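Long-range contact in ATP-dependent helicase FUN30 (Saccharomyces cerevisiae S288c, PDB 5GN1), which uses ATP hydrolysis to remodel nucleosomes, promotes DNA end resection at double-strand breaks and is required for heterochromatin organization: residues L206-F211 with N274-F279. Residues are numbered along the deposited sequence; the frame is centred on the assembly and turned at random.
Sequences LIFSLF and NNVIIF
F208 pairs with I278 and reaches diagonally to V276 where two neighbouring parallel strands, 206-209 and 275-278, run side by side in a buried part of the central sheet. Its CB stands 4.1 Å from I277 O. CG is anti to the carbonyl carbon (chi1 -71°) and lies beside the backbone N. The CD2-CE2 edge of the ring does the touching. CD2 is 3.8 Å from V276 CG1, and CE2 is close to the same methyl, which sits near the ring plane. CD2 also meets I278 CD1 obliquely, at 4.2 Å. The F208 side chain also touches T261. V276 presents CG1 because that methyl is anti to its backbone N (chi1 174°). L206 shares this face of the sheet, with CD1 near V276 CG2.

A parallel ladder holds the backbones. I277 is gripped through both polar atoms of its backbone: its N donates to L206 O (2.8 Å) and its O accepts from F208 N (2.9 Å). L206 N to N275 O and F279 N to F208 O extend the ladder at its two ends. I207 and I277 pack on the opposite face.

Both segments belong to the C-terminal RecA-like lobe of this SNF2-family ATPase. Strand 256-260 pairs with the far side of 205-209, and strand 304-311 flanks 275-278. Helix 212-224 covers I207, S209 and F279, while helix 185-200 packs on I277.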
loop_
_atom_site.group_PDB
_atom_site.type_symbol
_atom_site.label_atom_id
_atom_site.label_comp_id
_atom_site.label_asym_id
_atom_site.label_seq_id
_atom_site.Cartn_x
_atom_site.Cartn_y
_atom_site.Cartn_z
ATOM N N LEU A 206 -5.290 6.286 -14.092
ATOM C CA LEU A 206 -5.414 5.040 -13.334
ATOM C C LEU A 206 -4.314 4.977 -12.281
ATOM O O LEU A 206 -3.148 5.236 -12.588
ATOM C CB LEU A 206 -5.293 3.818 -14.241
ATOM C CG LEU A 206 -6.088 3.854 -15.547
ATOM C CD1 LEU A 206 -5.846 2.580 -16.354
ATOM C CD2 LEU A 206 -7.563 4.066 -15.224
ATOM N N ILE A 207 -4.679 4.629 -11.048
ATOM C CA ILE A 207 -3.702 4.423 -9.973
ATOM C C ILE A 207 -3.745 2.952 -9.567
ATOM O O ILE A 207 -4.812 2.437 -9.208
ATOM C CB ILE A 207 -3.968 5.331 -8.764
ATOM C CG1 ILE A 207 -4.115 6.781 -9.223
ATOM C CG2 ILE A 207 -2.803 5.212 -7.752
ATOM C CD1 ILE A 207 -4.420 7.763 -8.102
ATOM N N PHE A 208 -2.592 2.278 -9.628
ATOM C CA PHE A 208 -2.479 0.860 -9.292
ATOM C C PHE A 208 -1.660 0.659 -8.022
ATOM O O PHE A 208 -0.633 1.318 -7.830
ATOM C CB PHE A 208 -1.800 0.080 -10.422
ATOM C CG PHE A 208 -2.640 -0.078 -11.634
ATOM C CD1 PHE A 208 -3.568 -1.097 -11.712
ATOM C CD2 PHE A 208 -2.490 0.786 -12.713
ATOM C CE1 PHE A 208 -4.357 -1.248 -12.848
ATOM C CE2 PHE A 208 -3.262 0.638 -13.853
ATOM C CZ PHE A 208 -4.196 -0.379 -13.923
ATOM N N SER A 209 -2.086 -0.289 -7.177
ATOM C CA SER A 209 -1.292 -0.699 -6.024
ATOM C C SER A 209 -1.404 -2.201 -5.818
ATOM O O SER A 209 -2.452 -2.801 -6.067
ATOM C CB SER A 209 -1.723 0.008 -4.724
ATOM O OG SER A 209 -0.931 -0.452 -3.636
ATOM N N LEU A 210 -0.313 -2.799 -5.341
ATOM C CA LEU A 210 -0.329 -4.208 -4.968
ATOM C C LEU A 210 -0.962 -4.439 -3.607
ATOM O O LEU A 210 -1.148 -5.597 -3.218
ATOM C CB LEU A 210 1.093 -4.786 -4.972
ATOM C CG LEU A 210 1.620 -5.228 -6.342
ATOM C CD1 LEU A 210 3.097 -5.579 -6.273
ATOM C CD2 LEU A 210 0.818 -6.409 -6.867
ATOM N N PHE A 211 -1.310 -3.374 -2.889
ATOM C CA PHE A 211 -1.784 -3.455 -1.513
ATOM C C PHE A 211 -3.194 -2.890 -1.452
ATOM O O PHE A 211 -3.394 -1.699 -1.719
ATOM C CB PHE A 211 -0.868 -2.668 -0.567
ATOM C CG PHE A 211 0.521 -3.222 -0.448
ATOM C CD1 PHE A 211 1.532 -2.797 -1.298
ATOM C CD2 PHE A 211 0.827 -4.158 0.537
ATOM C CE1 PHE A 211 2.826 -3.310 -1.180
ATOM C CE2 PHE A 211 2.114 -4.669 0.670
ATOM C CZ PHE A 211 3.115 -4.248 -0.191
ATOM N N ASN A 274 -5.391 8.352 -20.114
ATOM C CA ASN A 274 -4.092 8.226 -20.774
ATOM C C ASN A 274 -2.935 8.470 -19.812
ATOM O O ASN A 274 -1.814 8.750 -20.255
ATOM C CB ASN A 274 -3.981 9.142 -22.007
ATOM C CG ASN A 274 -3.973 10.622 -21.662
ATOM O OD1 ASN A 274 -4.823 11.109 -20.920
ATOM N ND2 ASN A 274 -3.016 11.357 -22.233
ATOM N N ASN A 275 -3.184 8.350 -18.501
ATOM C CA ASN A 275 -2.148 8.433 -17.483
ATOM C C ASN A 275 -2.277 7.249 -16.542
ATOM O O ASN A 275 -3.386 6.804 -16.237
ATOM C CB ASN A 275 -2.228 9.729 -16.687
ATOM C CG ASN A 275 -2.086 10.943 -17.574
ATOM O OD1 ASN A 275 -0.975 11.417 -17.825
ATOM N ND2 ASN A 275 -3.209 11.450 -18.056
ATOM N N VAL A 276 -1.133 6.743 -16.092
ATOM C CA VAL A 276 -1.080 5.597 -15.199
ATOM C C VAL A 276 -0.046 5.902 -14.125
ATOM O O VAL A 276 1.078 6.303 -14.442
ATOM C CB VAL A 276 -0.728 4.294 -15.951
ATOM C CG1 VAL A 276 -0.540 3.156 -14.938
ATOM C CG2 VAL A 276 -1.828 3.929 -16.952
ATOM N N ILE A 277 -0.433 5.748 -12.861
ATOM C CA ILE A 277 0.465 5.908 -11.731
ATOM C C ILE A 277 0.585 4.557 -11.056
ATOM O O ILE A 277 -0.424 3.981 -10.628
ATOM C CB ILE A 277 -0.032 6.972 -10.746
ATOM C CG1 ILE A 277 -0.172 8.321 -11.457
ATOM C CG2 ILE A 277 0.922 7.077 -9.564
ATOM C CD1 ILE A 277 -0.690 9.399 -10.563
ATOM N N ILE A 278 1.812 4.045 -10.986
ATOM C CA ILE A 278 2.113 2.801 -10.282
ATOM C C ILE A 278 2.516 3.233 -8.880
ATOM O O ILE A 278 3.610 3.771 -8.682
ATOM C CB ILE A 278 3.225 2.011 -10.976
ATOM C CG1 ILE A 278 2.881 1.766 -12.441
ATOM C CG2 ILE A 278 3.460 0.671 -10.275
ATOM C CD1 ILE A 278 1.706 0.871 -12.624
ATOM N N PHE A 279 1.606 3.071 -7.910
ATOM C CA PHE A 279 1.903 3.600 -6.583
ATOM C C PHE A 279 3.035 2.820 -5.934
ATOM O O PHE A 279 3.835 3.391 -5.181
ATOM C CB PHE A 279 0.654 3.583 -5.712
ATOM C CG PHE A 279 0.775 4.397 -4.451
ATOM C CD1 PHE A 279 0.507 5.763 -4.460
ATOM C CD2 PHE A 279 1.139 3.797 -3.250
ATOM C CE1 PHE A 279 0.619 6.518 -3.299
ATOM C CE2 PHE A 279 1.235 4.543 -2.079
ATOM C CZ PHE A 279 0.973 5.905 -2.106
#